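Local coordinates for 49 protein (Murid herpesvirus 4, PDB 6A4V), which probably interacts with the host poly(ADP-ribose) polymerase 1 and thereby helps this gammaherpesvirus replicate, at residues V53-E58 / L66-V71; H81-E86 / Q237-S242; F88-L93 / L229-V234. One frame throughout, in Å; residues are numbered along the deposited sequence.

Interaction 1. Residues V53-E58 / L66-V71; sequences VIDTRE and LCKLQV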
ATOM      1  N   VAL B  53      -6.397   5.612 -25.642  1.00 67.70           N
ATOM      2  CA  VAL B  53      -7.739   5.093 -25.381  1.00 79.08           C
ATOM      3  C   VAL B  53      -8.568   6.247 -24.809  1.00 84.86           C
ATOM      4  O   VAL B  53      -9.554   6.653 -25.410  1.00 97.43           O
ATOM      5  CB  VAL B  53      -7.723   3.865 -24.444  1.00 82.99           C
ATOM      6  CG1 VAL B  53      -9.097   3.504 -23.891  1.00 72.58           C
ATOM      7  CG2 VAL B  53      -7.097   2.655 -25.127  1.00 92.08           C
ATOM      8  N   ILE B  54      -8.110   6.782 -23.671  1.00 79.44           N
ATOM      9  CA  ILE B  54      -8.726   7.909 -22.972  1.00 79.41           C
ATOM     10  C   ILE B  54      -9.014   9.054 -23.958  1.00 77.86           C
ATOM     11  O   ILE B  54     -10.093   9.629 -23.946  1.00 84.99           O
ATOM     12  CB  ILE B  54      -7.816   8.395 -21.820  1.00 73.35           C
ATOM     13  CG1 ILE B  54      -7.772   7.414 -20.643  1.00 65.12           C
ATOM     14  CG2 ILE B  54      -8.236   9.784 -21.355  1.00 77.80           C
ATOM     15  CD1 ILE B  54      -6.539   7.555 -19.761  1.00 60.72           C
ATOM     16  N   ASP B  55      -8.018   9.387 -24.778  1.00 76.59           N
ATOM     17  CA  ASP B  55      -8.014  10.565 -25.624  1.00 74.25           C
ATOM     18  C   ASP B  55      -9.184  10.460 -26.616  1.00 88.51           C
ATOM     19  O   ASP B  55      -9.906  11.446 -26.864  1.00 88.56           O
ATOM     20  CB  ASP B  55      -6.646  10.712 -26.303  1.00 77.15           C
ATOM     21  CG  ASP B  55      -5.743  11.829 -25.783  1.00 80.83           C
ATOM     22  OD1 ASP B  55      -6.154  12.552 -24.840  1.00 75.55           O
ATOM     23  OD2 ASP B  55      -4.636  11.994 -26.363  1.00 60.97           O
ATOM     24  N   THR B  56      -9.408   9.254 -27.156  1.00 83.09           N
ATOM     25  CA  THR B  56     -10.490   9.060 -28.122  1.00 84.81           C
ATOM     26  C   THR B  56     -11.824   8.936 -27.346  1.00 83.32           C
ATOM     27  O   THR B  56     -12.799   9.563 -27.718  1.00 97.65           O
ATOM     28  CB  THR B  56     -10.127   7.980 -29.166  1.00 84.19           C
ATOM     29  OG1 THR B  56     -10.247   6.670 -28.598  1.00 70.15           O
ATOM     30  CG2 THR B  56      -8.744   8.174 -29.776  1.00 67.50           C
ATOM     31  N   ARG B  57     -11.869   8.210 -26.228  1.00 74.46           N
ATOM     32  CA  ARG B  57     -13.102   8.123 -25.391  1.00 85.82           C
ATOM     33  C   ARG B  57     -13.586   9.487 -24.846  1.00 86.47           C
ATOM     34  O   ARG B  57     -14.798   9.699 -24.744  1.00 77.00           O
ATOM     35  CB  ARG B  57     -12.910   7.195 -24.184  1.00 96.09           C
ATOM     36  CG  ARG B  57     -13.363   5.764 -24.426  1.00111.76           C
ATOM     37  CD  ARG B  57     -13.383   4.900 -23.175  1.00118.56           C
ATOM     38  NE  ARG B  57     -13.204   3.492 -23.524  1.00120.32           N
ATOM     39  CZ  ARG B  57     -12.892   2.526 -22.667  1.00113.17           C
ATOM     40  NH1 ARG B  57     -12.982   2.737 -21.362  1.00119.91           N
ATOM     41  NH2 ARG B  57     -12.496   1.349 -23.118  1.00117.78           N
ATOM     42  N   GLU B  58     -12.686  10.380 -24.407  1.00 77.66           N
ATOM     43  CA  GLU B  58     -13.132  11.499 -23.560  1.00 79.91           C
ATOM     44  C   GLU B  58     -13.564  12.681 -24.430  1.00 81.43           C
ATOM     45  O   GLU B  58     -12.939  13.022 -25.433  1.00 58.31           O
ATOM     46  CB  GLU B  58     -12.079  11.934 -22.538  1.00 86.16           C
ATOM     47  CG  GLU B  58     -12.187  11.217 -21.197  1.00 85.08           C
ATOM     48  CD  GLU B  58     -13.541  11.298 -20.514  1.00 85.59           C
ATOM     49  OE1 GLU B  58     -14.168  12.384 -20.540  1.00 83.17           O
ATOM     50  OE2 GLU B  58     -13.974  10.266 -19.977  1.00 84.86           O
ATOM     51  N   LEU B  66      -7.444  14.833 -16.922  1.00 32.31           N
ATOM     52  CA  LEU B  66      -7.648  14.479 -15.582  1.00 36.66           C
ATOM     53  C   LEU B  66      -7.604  12.963 -15.400  1.00 41.06           C
ATOM     54  O   LEU B  66      -6.933  12.509 -14.475  1.00 48.20           O
ATOM     55  CB  LEU B  66      -8.975  15.038 -15.109  1.00 34.70           C
ATOM     56  CG  LEU B  66      -8.881  16.513 -14.794  1.00 40.08           C
ATOM     57  CD1 LEU B  66     -10.273  17.025 -14.478  1.00 44.32           C
ATOM     58  CD2 LEU B  66      -7.929  16.726 -13.623  1.00 36.69           C
ATOM     59  N   CYS B  67      -8.288  12.214 -16.276  1.00 41.45           N
ATOM     60  CA  CYS B  67      -8.163  10.750 -16.252  1.00 42.31           C
ATOM     61  C   CYS B  67      -6.658  10.429 -16.287  1.00 41.02           C
ATOM     62  O   CYS B  67      -6.179   9.687 -15.508  1.00 43.60           O
ATOM     63  CB  CYS B  67      -8.933  10.127 -17.419  1.00 46.03           C
ATOM     64  SG  CYS B  67     -10.714  10.509 -17.421  1.00 53.29           S
ATOM     65  N   LYS B  68      -5.915  11.077 -17.191  1.00 42.04           N
ATOM     66  CA  LYS B  68      -4.558  10.707 -17.464  1.00 34.72           C
ATOM     67  C   LYS B  68      -3.762  10.884 -16.178  1.00 35.61           C
ATOM     68  O   LYS B  68      -2.955  10.005 -15.829  1.00 34.95           O
ATOM     69  CB  LYS B  68      -3.944  11.551 -18.587  1.00 35.70           C
ATOM     70  CG  LYS B  68      -4.582  11.397 -19.959  1.00 40.93           C
ATOM     71  CD  LYS B  68      -3.612  11.261 -21.174  1.00 46.12           C
ATOM     72  CE  LYS B  68      -4.122  11.954 -22.434  1.00 53.41           C
ATOM     73  NZ  LYS B  68      -3.114  12.893 -23.004  1.00 53.60           N
ATOM     74  N   LEU B  69      -4.102  11.951 -15.451  1.00 33.64           N
ATOM     75  CA  LEU B  69      -3.496  12.337 -14.248  1.00 29.90           C
ATOM     76  C   LEU B  69      -3.826  11.363 -13.136  1.00 31.49           C
ATOM     77  O   LEU B  69      -3.001  11.205 -12.255  1.00 34.13           O
ATOM     78  CB  LEU B  69      -3.948  13.742 -13.847  1.00 31.40           C
ATOM     79  CG  LEU B  69      -3.215  14.855 -14.604  1.00 32.29           C
ATOM     80  CD1 LEU B  69      -3.878  16.196 -14.365  1.00 29.25           C
ATOM     81  CD2 LEU B  69      -1.735  14.867 -14.261  1.00 28.79           C
ATOM     82  N   GLN B  70      -5.058  10.857 -13.124  1.00 40.03           N
ATOM     83  CA  GLN B  70      -5.501   9.915 -12.101  1.00 40.29           C
ATOM     84  C   GLN B  70      -4.746   8.609 -12.267  1.00 34.03           C
ATOM     85  O   GLN B  70      -4.106   8.133 -11.286  1.00 42.31           O
ATOM     86  CB  GLN B  70      -7.001   9.698 -12.197  1.00 49.26           C
ATOM     87  CG  GLN B  70      -7.745  10.852 -11.567  1.00 48.05           C
ATOM     88  CD  GLN B  70      -9.239  10.714 -11.692  1.00 57.39           C
ATOM     89  OE1 GLN B  70      -9.769  10.368 -12.753  1.00 77.18           O
ATOM     90  NE2 GLN B  70      -9.931  11.001 -10.599  1.00 51.27           N
ATOM     91  N   VAL B  71      -4.605   8.179 -13.532  1.00 26.46           N
ATOM     92  CA  VAL B  71      -3.801   7.034 -13.833  1.00 25.65           C
ATOM     93  C   VAL B  71      -2.369   7.272 -13.379  1.00 32.74           C
ATOM     94  O   VAL B  71      -1.764   6.326 -12.866  1.00 30.01           O
ATOM     95  CB  VAL B  71      -3.747   6.717 -15.330  1.00 28.92           C
ATOM     96  CG1 VAL B  71      -2.618   5.761 -15.629  1.00 27.13           C
ATOM     97  CG2 VAL B  71      -5.091   6.171 -15.795  1.00 39.60           C
TER

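Interaction 2. Residues H81-E86 / Q237-S242; sequences HNLDTE and QFLLDS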
ATOM      1  N   HIS B  81       5.698   3.162  -3.194  1.00 36.72           N
ATOM      2  CA  HIS B  81       5.507   2.010  -2.264  1.00 45.12           C
ATOM      3  C   HIS B  81       6.553   0.951  -2.612  1.00 31.90           C
ATOM      4  O   HIS B  81       7.297   0.496  -1.751  1.00 32.90           O
ATOM      5  CB  HIS B  81       4.075   1.416  -2.256  1.00 41.11           C
ATOM      6  CG  HIS B  81       2.949   2.297  -1.789  1.00 51.22           C
ATOM      7  ND1 HIS B  81       1.602   1.947  -1.977  1.00 55.03           N
ATOM      8  CD2 HIS B  81       2.918   3.522  -1.187  1.00 67.89           C
ATOM      9  CE1 HIS B  81       0.809   2.884  -1.463  1.00 54.26           C
ATOM     10  NE2 HIS B  81       1.591   3.865  -0.969  1.00 60.58           N
ATOM     11  N   ASN B  82       6.677   0.635  -3.906  1.00 32.29           N
ATOM     12  CA  ASN B  82       7.559  -0.421  -4.340  1.00 28.81           C
ATOM     13  C   ASN B  82       9.031  -0.049  -4.084  1.00 29.93           C
ATOM     14  O   ASN B  82       9.777  -0.891  -3.688  1.00 35.44           O
ATOM     15  CB  ASN B  82       7.320  -0.862  -5.780  1.00 28.52           C
ATOM     16  CG  ASN B  82       6.040  -1.649  -5.931  1.00 29.19           C
ATOM     17  OD1 ASN B  82       5.557  -2.182  -4.940  1.00 31.44           O
ATOM     18  ND2 ASN B  82       5.428  -1.635  -7.108  1.00 24.47           N
ATOM     19  N   LEU B  83       9.430   1.204  -4.301  1.00 35.86           N
ATOM     20  CA  LEU B  83      10.848   1.571  -4.171  1.00 37.49           C
ATOM     21  C   LEU B  83      11.262   1.657  -2.696  1.00 37.00           C
ATOM     22  O   LEU B  83      12.429   1.480  -2.402  1.00 32.07           O
ATOM     23  CB  LEU B  83      11.138   2.854  -4.948  1.00 37.97           C
ATOM     24  CG  LEU B  83      12.539   3.452  -4.805  1.00 36.56           C
ATOM     25  CD1 LEU B  83      13.584   2.611  -5.536  1.00 37.32           C
ATOM     26  CD2 LEU B  83      12.566   4.868  -5.357  1.00 42.50           C
ATOM     27  N   ASP B  84      10.324   1.938  -1.788  1.00 41.30           N
ATOM     28  CA  ASP B  84      10.649   1.957  -0.392  1.00 43.83           C
ATOM     29  C   ASP B  84      10.967   0.510   0.047  1.00 49.76           C
ATOM     30  O   ASP B  84      11.845   0.322   0.897  1.00 42.02           O
ATOM     31  CB  ASP B  84       9.554   2.575   0.481  1.00 40.83           C
ATOM     32  CG  ASP B  84       9.269   4.052   0.257  1.00 36.18           C
ATOM     33  OD1 ASP B  84      10.145   4.722  -0.273  1.00 32.91           O
ATOM     34  OD2 ASP B  84       8.102   4.499   0.531  1.00 27.53           O
ATOM     35  N   THR B  85      10.283  -0.484  -0.551  1.00 35.85           N
ATOM     36  CA  THR B  85      10.483  -1.838  -0.223  1.00 39.28           C
ATOM     37  C   THR B  85      11.724  -2.476  -0.874  1.00 44.20           C
ATOM     38  O   THR B  85      12.335  -3.390  -0.319  1.00 36.94           O
ATOM     39  CB  THR B  85       9.332  -2.689  -0.711  1.00 43.83           C
ATOM     40  OG1 THR B  85       8.097  -2.111  -0.293  1.00 43.95           O
ATOM     41  CG2 THR B  85       9.538  -4.106  -0.223  1.00 39.43           C
ATOM     42  N   GLU B  86      12.049  -2.074  -2.096  1.00 40.71           N
ATOM     43  CA  GLU B  86      13.113  -2.709  -2.833  1.00 44.09           C
ATOM     44  C   GLU B  86      14.342  -3.055  -1.967  1.00 41.45           C
ATOM     45  O   GLU B  86      14.920  -4.098  -2.181  1.00 36.39           O
ATOM     46  CB  GLU B  86      13.465  -1.841  -4.025  1.00 35.76           C
ATOM     47  CG  GLU B  86      14.537  -2.471  -4.871  1.00 40.98           C
ATOM     48  CD  GLU B  86      14.651  -1.828  -6.222  1.00 34.88           C
ATOM     49  OE1 GLU B  86      15.426  -0.832  -6.313  1.00 42.97           O
ATOM     50  OE2 GLU B  86      13.845  -2.221  -7.128  1.00 35.38           O
ATOM     51  N   GLN B 237      18.648  -0.618 -11.256  1.00 38.43           N
ATOM     52  CA  GLN B 237      17.778   0.446 -10.769  1.00 39.58           C
ATOM     53  C   GLN B 237      16.624   0.778 -11.739  1.00 33.35           C
ATOM     54  O   GLN B 237      16.162   1.963 -11.805  1.00 31.04           O
ATOM     55  CB  GLN B 237      18.676   1.645 -10.471  1.00 37.01           C
ATOM     56  CG  GLN B 237      19.467   1.393  -9.182  1.00 41.93           C
ATOM     57  CD  GLN B 237      20.104   2.620  -8.587  1.00 44.55           C
ATOM     58  OE1 GLN B 237      19.617   3.167  -7.599  1.00 43.60           O
ATOM     59  NE2 GLN B 237      21.206   3.055  -9.188  1.00 34.43           N
ATOM     60  N   PHE B 238      16.076  -0.235 -12.407  1.00 29.51           N
ATOM     61  CA  PHE B 238      14.929   0.021 -13.370  1.00 34.12           C
ATOM     62  C   PHE B 238      13.710   0.587 -12.621  1.00 33.30           C
ATOM     63  O   PHE B 238      13.065   1.437 -13.132  1.00 43.30           O
ATOM     64  CB  PHE B 238      14.578  -1.216 -14.206  1.00 40.16           C
ATOM     65  CG  PHE B 238      15.673  -1.746 -15.132  1.00 36.95           C
ATOM     66  CD1 PHE B 238      16.632  -0.913 -15.696  1.00 42.15           C
ATOM     67  CD2 PHE B 238      15.747  -3.098 -15.439  1.00 42.81           C
ATOM     68  CE1 PHE B 238      17.631  -1.420 -16.534  1.00 46.05           C
ATOM     69  CE2 PHE B 238      16.707  -3.603 -16.328  1.00 41.68           C
ATOM     70  CZ  PHE B 238      17.659  -2.771 -16.851  1.00 45.24           C
ATOM     71  N   LEU B 239      13.451   0.218 -11.357  1.00 36.83           N
ATOM     72  CA  LEU B 239      12.237   0.791 -10.708  1.00 32.30           C
ATOM     73  C   LEU B 239      12.417   2.301 -10.504  1.00 30.27           C
ATOM     74  O   LEU B 239      11.461   3.105 -10.780  1.00 36.35           O
ATOM     75  CB  LEU B 239      11.912   0.036  -9.420  1.00 33.87           C
ATOM     76  CG  LEU B 239      10.909   0.687  -8.467  1.00 30.99           C
ATOM     77  CD1 LEU B 239       9.528   0.752  -9.075  1.00 37.96           C
ATOM     78  CD2 LEU B 239      10.869  -0.070  -7.164  1.00 36.30           C
ATOM     79  N   LEU B 240      13.570   2.708  -9.984  1.00 31.04           N
ATOM     80  CA  LEU B 240      13.877   4.236  -9.860  1.00 34.03           C
ATOM     81  C   LEU B 240      13.733   4.963 -11.195  1.00 35.39           C
ATOM     82  O   LEU B 240      13.021   5.968 -11.262  1.00 40.22           O
ATOM     83  CB  LEU B 240      15.258   4.439  -9.261  1.00 28.52           C
ATOM     84  CG  LEU B 240      15.858   5.866  -9.179  1.00 30.23           C
ATOM     85  CD1 LEU B 240      15.066   6.786  -8.291  1.00 27.97           C
ATOM     86  CD2 LEU B 240      17.284   5.735  -8.628  1.00 25.72           C
ATOM     87  N   ASP B 241      14.329   4.422 -12.254  1.00 37.32           N
ATOM     88  CA  ASP B 241      14.167   4.995 -13.577  1.00 33.75           C
ATOM     89  C   ASP B 241      12.688   5.212 -13.877  1.00 37.27           C
ATOM     90  O   ASP B 241      12.244   6.247 -14.377  1.00 42.80           O
ATOM     91  CB  ASP B 241      14.709   4.109 -14.693  1.00 37.28           C
ATOM     92  CG  ASP B 241      16.231   4.085 -14.758  1.00 51.85           C
ATOM     93  OD1 ASP B 241      16.859   4.948 -14.094  1.00 43.39           O
ATOM     94  OD2 ASP B 241      16.773   3.197 -15.464  1.00 57.01           O
ATOM     95  N   SER B 242      11.911   4.189 -13.618  1.00 30.18           N
ATOM     96  CA  SER B 242      10.621   4.212 -14.155  1.00 35.24           C
ATOM     97  C   SER B 242       9.820   5.234 -13.339  1.00 30.64           C
ATOM     98  O   SER B 242       8.992   5.909 -13.892  1.00 40.10           O
ATOM     99  CB  SER B 242      10.054   2.801 -14.208  1.00 30.68           C
ATOM    100  OG  SER B 242       8.680   2.849 -14.170  1.00 35.59           O
TER
HETATM  101  O   HOH W   1      14.401  -2.352  -9.854  1.00 40.65           O

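Interaction 3. Residues F88-L93 / L229-V234; sequences FLLPHL and LFSVCV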
ATOM      1  N   PHE B  88      14.801  -4.467   0.830  1.00 39.63           N
ATOM      2  CA  PHE B  88      14.328  -5.686   1.439  1.00 50.34           C
ATOM      3  C   PHE B  88      14.033  -6.808   0.433  1.00 39.58           C
ATOM      4  O   PHE B  88      13.766  -7.930   0.875  1.00 40.18           O
ATOM      5  CB  PHE B  88      12.914  -5.506   2.034  1.00 51.37           C
ATOM      6  CG  PHE B  88      12.702  -4.559   3.186  1.00 63.73           C
ATOM      7  CD1 PHE B  88      13.235  -3.277   3.192  1.00 79.83           C
ATOM      8  CD2 PHE B  88      11.864  -4.925   4.234  1.00 81.25           C
ATOM      9  CE1 PHE B  88      12.998  -2.413   4.249  1.00 84.15           C
ATOM     10  CE2 PHE B  88      11.627  -4.061   5.295  1.00 80.77           C
ATOM     11  CZ  PHE B  88      12.193  -2.807   5.300  1.00 86.54           C
ATOM     12  N   LEU B  89      13.940  -6.517  -0.871  1.00 38.07           N
ATOM     13  CA  LEU B  89      13.397  -7.501  -1.852  1.00 35.60           C
ATOM     14  C   LEU B  89      14.338  -8.693  -2.124  1.00 44.26           C
ATOM     15  O   LEU B  89      13.826  -9.855  -2.261  1.00 43.17           O
ATOM     16  CB  LEU B  89      13.035  -6.797  -3.153  1.00 36.61           C
ATOM     17  CG  LEU B  89      12.431  -7.702  -4.233  1.00 38.78           C
ATOM     18  CD1 LEU B  89      11.230  -8.429  -3.718  1.00 37.42           C
ATOM     19  CD2 LEU B  89      12.041  -6.925  -5.453  1.00 35.88           C
ATOM     20  N   LEU B  90      15.647  -8.444  -2.305  1.00 35.43           N
ATOM     21  CA  LEU B  90      16.579  -9.507  -2.695  1.00 36.08           C
ATOM     22  C   LEU B  90      16.852 -10.344  -1.458  1.00 36.70           C
ATOM     23  O   LEU B  90      16.704 -11.559  -1.504  1.00 34.94           O
ATOM     24  CB  LEU B  90      17.881  -8.966  -3.331  1.00 32.61           C
ATOM     25  CG  LEU B  90      17.774  -8.263  -4.695  1.00 28.88           C
ATOM     26  CD1 LEU B  90      19.136  -7.990  -5.304  1.00 24.72           C
ATOM     27  CD2 LEU B  90      16.928  -9.036  -5.704  1.00 36.01           C
ATOM     28  N   PRO B  91      17.155  -9.735  -0.284  1.00 41.97           N
ATOM     29  CA  PRO B  91      17.277 -10.489   0.960  1.00 39.05           C
ATOM     30  C   PRO B  91      16.049 -11.382   1.201  1.00 37.30           C
ATOM     31  O   PRO B  91      16.151 -12.515   1.552  1.00 39.82           O
ATOM     32  CB  PRO B  91      17.330  -9.397   2.029  1.00 39.67           C
ATOM     33  CG  PRO B  91      17.899  -8.207   1.315  1.00 36.35           C
ATOM     34  CD  PRO B  91      17.296  -8.289  -0.066  1.00 43.95           C
ATOM     35  N   HIS B  92      14.859 -10.841   0.983  1.00 34.65           N
ATOM     36  CA  HIS B  92      13.646 -11.645   1.148  1.00 36.14           C
ATOM     37  C   HIS B  92      13.634 -12.857   0.197  1.00 37.29           C
ATOM     38  O   HIS B  92      13.402 -14.005   0.605  1.00 40.13           O
ATOM     39  CB  HIS B  92      12.429 -10.817   0.855  1.00 28.25           C
ATOM     40  CG  HIS B  92      11.184 -11.558   1.105  1.00 29.46           C
ATOM     41  ND1 HIS B  92      10.720 -11.771   2.381  1.00 26.62           N
ATOM     42  CD2 HIS B  92      10.253 -12.027   0.251  1.00 33.54           C
ATOM     43  CE1 HIS B  92       9.624 -12.487   2.296  1.00 28.66           C
ATOM     44  NE2 HIS B  92       9.262 -12.574   0.987  1.00 30.86           N
ATOM     45  N   LEU B  93      13.822 -12.572  -1.082  1.00 35.11           N
ATOM     46  CA  LEU B  93      13.819 -13.598  -2.117  1.00 36.78           C
ATOM     47  C   LEU B  93      14.916 -14.617  -1.825  1.00 31.50           C
ATOM     48  O   LEU B  93      14.678 -15.816  -1.884  1.00 31.43           O
ATOM     49  CB  LEU B  93      13.983 -12.970  -3.494  1.00 31.30           C
ATOM     50  CG  LEU B  93      12.705 -12.399  -4.079  1.00 34.87           C
ATOM     51  CD1 LEU B  93      13.039 -11.390  -5.133  1.00 35.44           C
ATOM     52  CD2 LEU B  93      11.846 -13.493  -4.675  1.00 38.23           C
ATOM     53  N   LEU B 229      15.750 -12.380 -12.352  1.00 38.62           N
ATOM     54  CA  LEU B 229      15.124 -11.212 -12.928  1.00 33.85           C
ATOM     55  C   LEU B 229      15.213 -10.050 -11.934  1.00 34.81           C
ATOM     56  O   LEU B 229      15.633  -8.937 -12.303  1.00 42.84           O
ATOM     57  CB  LEU B 229      13.670 -11.497 -13.277  1.00 40.81           C
ATOM     58  CG  LEU B 229      13.286 -11.905 -14.697  1.00 48.06           C
ATOM     59  CD1 LEU B 229      11.788 -11.725 -14.851  1.00 56.52           C
ATOM     60  CD2 LEU B 229      13.967 -11.097 -15.792  1.00 51.30           C
ATOM     61  N   PHE B 230      14.788 -10.254 -10.688  1.00 37.40           N
ATOM     62  CA  PHE B 230      14.763  -9.152  -9.727  1.00 33.68           C
ATOM     63  C   PHE B 230      16.209  -8.716  -9.486  1.00 36.58           C
ATOM     64  O   PHE B 230      16.511  -7.549  -9.250  1.00 33.78           O
ATOM     65  CB  PHE B 230      14.029  -9.543  -8.425  1.00 32.49           C
ATOM     66  CG  PHE B 230      12.540  -9.311  -8.474  1.00 29.31           C
ATOM     67  CD1 PHE B 230      12.016  -8.021  -8.631  1.00 27.86           C
ATOM     68  CD2 PHE B 230      11.647 -10.376  -8.433  1.00 29.90           C
ATOM     69  CE1 PHE B 230      10.650  -7.807  -8.703  1.00 29.26           C
ATOM     70  CE2 PHE B 230      10.275 -10.150  -8.516  1.00 30.74           C
ATOM     71  CZ  PHE B 230       9.774  -8.874  -8.619  1.00 24.68           C
ATOM     72  N   SER B 231      17.145  -9.657  -9.582  1.00 42.13           N
ATOM     73  CA  SER B 231      18.524  -9.258  -9.340  1.00 41.51           C
ATOM     74  C   SER B 231      18.956  -8.210 -10.354  1.00 43.94           C
ATOM     75  O   SER B 231      19.648  -7.246 -10.043  1.00 37.28           O
ATOM     76  CB  SER B 231      19.447 -10.415  -9.379  1.00 50.65           C
ATOM     77  OG  SER B 231      19.492 -11.052  -8.108  1.00 38.41           O
ATOM     78  N   VAL B 232      18.616  -8.458 -11.604  1.00 37.25           N
ATOM     79  CA  VAL B 232      19.073  -7.581 -12.643  1.00 39.26           C
ATOM     80  C   VAL B 232      18.326  -6.259 -12.483  1.00 36.29           C
ATOM     81  O   VAL B 232      18.891  -5.171 -12.477  1.00 36.59           O
ATOM     82  CB  VAL B 232      18.854  -8.250 -14.017  1.00 38.80           C
ATOM     83  CG1 VAL B 232      18.798  -7.255 -15.154  1.00 39.38           C
ATOM     84  CG2 VAL B 232      19.935  -9.299 -14.258  1.00 28.56           C
ATOM     85  N   CYS B 233      17.022  -6.391 -12.284  1.00 38.25           N
ATOM     86  CA  CYS B 233      16.150  -5.277 -12.068  1.00 36.96           C
ATOM     87  C   CYS B 233      16.674  -4.312 -10.990  1.00 34.42           C
ATOM     88  O   CYS B 233      16.594  -3.082 -11.168  1.00 35.52           O
ATOM     89  CB  CYS B 233      14.802  -5.817 -11.681  1.00 34.69           C
ATOM     90  SG  CYS B 233      13.494  -4.624 -11.995  1.00 45.51           S
ATOM     91  N   VAL B 234      17.221  -4.849  -9.886  1.00 33.24           N
ATOM     92  CA  VAL B 234      17.641  -4.060  -8.714  1.00 31.29           C
ATOM     93  C   VAL B 234      19.058  -3.574  -8.972  1.00 34.32           C
ATOM     94  O   VAL B 234      19.372  -2.394  -8.795  1.00 33.68           O
ATOM     95  CB  VAL B 234      17.465  -4.905  -7.425  1.00 42.75           C
ATOM     96  CG1 VAL B 234      18.067  -4.323  -6.139  1.00 31.89           C
ATOM     97  CG2 VAL B 234      15.991  -5.233  -7.203  1.00 40.77           C
TER

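Interaction 1. Residues V53-E58 / L66-V71
Ile54 lays its CG2 methyl over the CB of Cys67, with 4.0 Å between Ile54 CG2 and Cys67 CB. The two residues also mark the closest backbone approach of the segments, their CA atoms lying 7.3 Å apart. The branching of Ile54 explains how one side chain serves two partners. CG2 stands anti to the backbone N and drops onto Cys67, brushing the aliphatic CG of Lys68 as well. CG1 takes the other branch (chi1 -71°) and carries CD1 along the neighbouring helix to Val71, where Ile54 CD1 lies a loose 4.4 Å from Val71 CG2. One turn after Ile54, Glu58 comes at Cys67 from its sulfur side: its chain bends at chi2, and Glu58 CG approaches Cys67 SG at 4.1 Å.

Topologically this is an antiparallel helical hairpin. Residues 53-57 close helix 44-57, Glu58 is the first residue to leave helical geometry, and the chain turns back into helix 61-85. The local axes approach to 10.3 Å and their directions differ by 154°. Ala64, one turn before Lys68, is touched by Ile54, Asp55 and Glu58 and continues the packing toward the turn.

On the flank, Asp55 and Lys68 form a long salt bridge, 3.6 Å from Asp55 OD1 to Lys68 NZ. The two side chains cross at about a right angle, and bends at chi2, chi3 and chi4 bring the lysine's end to the carboxylate. The methylene is nearer than the ammonium, with Lys68 CE at 3.2 Å from Asp55 OD1. The pairing is therefore electrostatic without a hydrogen bond in the model. On other sides of helix 61-85, Leu66 and Leu69 pack on helices 238-262 and 295-312, while Cys67 also touches Gln309.

Interaction 2. Residues H81-E86 / Q237-S242
Leu239 packs its CD2 methyl on Leu83 and Asn82 and carries most of the apolar contact. With CG anti to the backbone N (chi1 166°), the chain extends from its helix and sets Leu239 CD2 against the backbone of helix 61-85, 3.4 Å from Leu83 CA. The methyl therefore lies against the Asn82-Leu83 backbone: Leu239 CD2 meets Leu83 CB at 3.7 Å and Asn82 CB at 3.9 Å. The Leu83 and Leu239 side chains are slanted against each other. Leu83 CD2 goes on to Leu240 CD1, a looser approach of 4.3 Å at the margin.

The polar component runs through water. The Glu86 side chain, drawn out straight past CG, and that of Leu239 run alongside each other in opposing senses, and Glu86 OE2 accepts from a water at 2.8 Å. The same water accepts from Leu239 N at 3.1 Å, so a single solvent molecule joins the carboxylate to a backbone N-H in the first turn of helix 238-262. Tyr40 OH also hydrogen-bonds Glu86 OE2, giving that oxygen two polar partners, while Asn82 ND2 is held by Tyr40 O.

In the fold, the two segments pack antiparallel, with local axes 10.0 Å apart at 149°, near the C-terminal end of helix 61-85 and the start of helix 238-262. Gln237, with positive phi, ends helix 213-235 in a Schellman motif and is also the N-cap of helix 238-262. Leu79, a turn earlier on helix 61-85, continues the apolar packing under Leu239 and Ser242, and the ring of His81 meets His81 of the second subunit edge-to-face.

Interaction 3. Residues F88-L93 / L229-V234
Phe230 meets three leucines from helix 89-104, Leu89 and Leu93 at its ring, in an antiparallel helix pair of this predominantly alpha-helical fold; the local axes lie 10.4 Å apart at 163°. From the backbone outward, Phe230 CB touches Leu93 CD1 at 3.9 Å and is 4.0 Å from Leu90 CD2. At CG the ring begins, and here the methyls of Leu89 and Leu93 both come within contact distance. The two ortho carbons divide them: Phe230 CD2 has Leu93 CD1 at 3.7 Å, whereas Phe230 CD1 has Leu89 CD2 at 3.4 Å. CE1 still feels that Leu89 methyl. Both leucines cross the phenylalanine side chain at about a right angle, approaching its ring obliquely. The same ring meets Tyr40 edge-to-face and touches Met192, so side chains beyond the helix pair also pack on it.

Leu90 takes a different track, past the backbone of Phe230 and Ser231, whose hydroxyl is bonded to Phe227 O. With CG anti to the carbonyl carbon (chi1 -67°), Leu90 reaches Val234 tip to tip, Leu90 CD1 lying 3.9 Å from Val234 CG1.

In the fold
Interactions 2 and 3 are neighbours, with centres 11 Å apart, and they meet at the breaks between consecutive helices. Phe238 N lies 3.1 Å from Cys233 O, a probable hydrogen bond across the junction of helices 213-235 and 238-262, and Glu86 OE2 packs 3.7 Å from Val234 CG2. Along the chain, interaction 3 is nested inside the loop closed by interaction 2. Tyr40 reaches both. Interaction 1 closes earlier and stands apart, its centre about 25 Å from that of interaction 2 and 33 Å from that of interaction 3. Helix 61-85 links it to interaction 2, carrying Cys67 and Lys68 in one contact, Asn82 and Leu83 in the other.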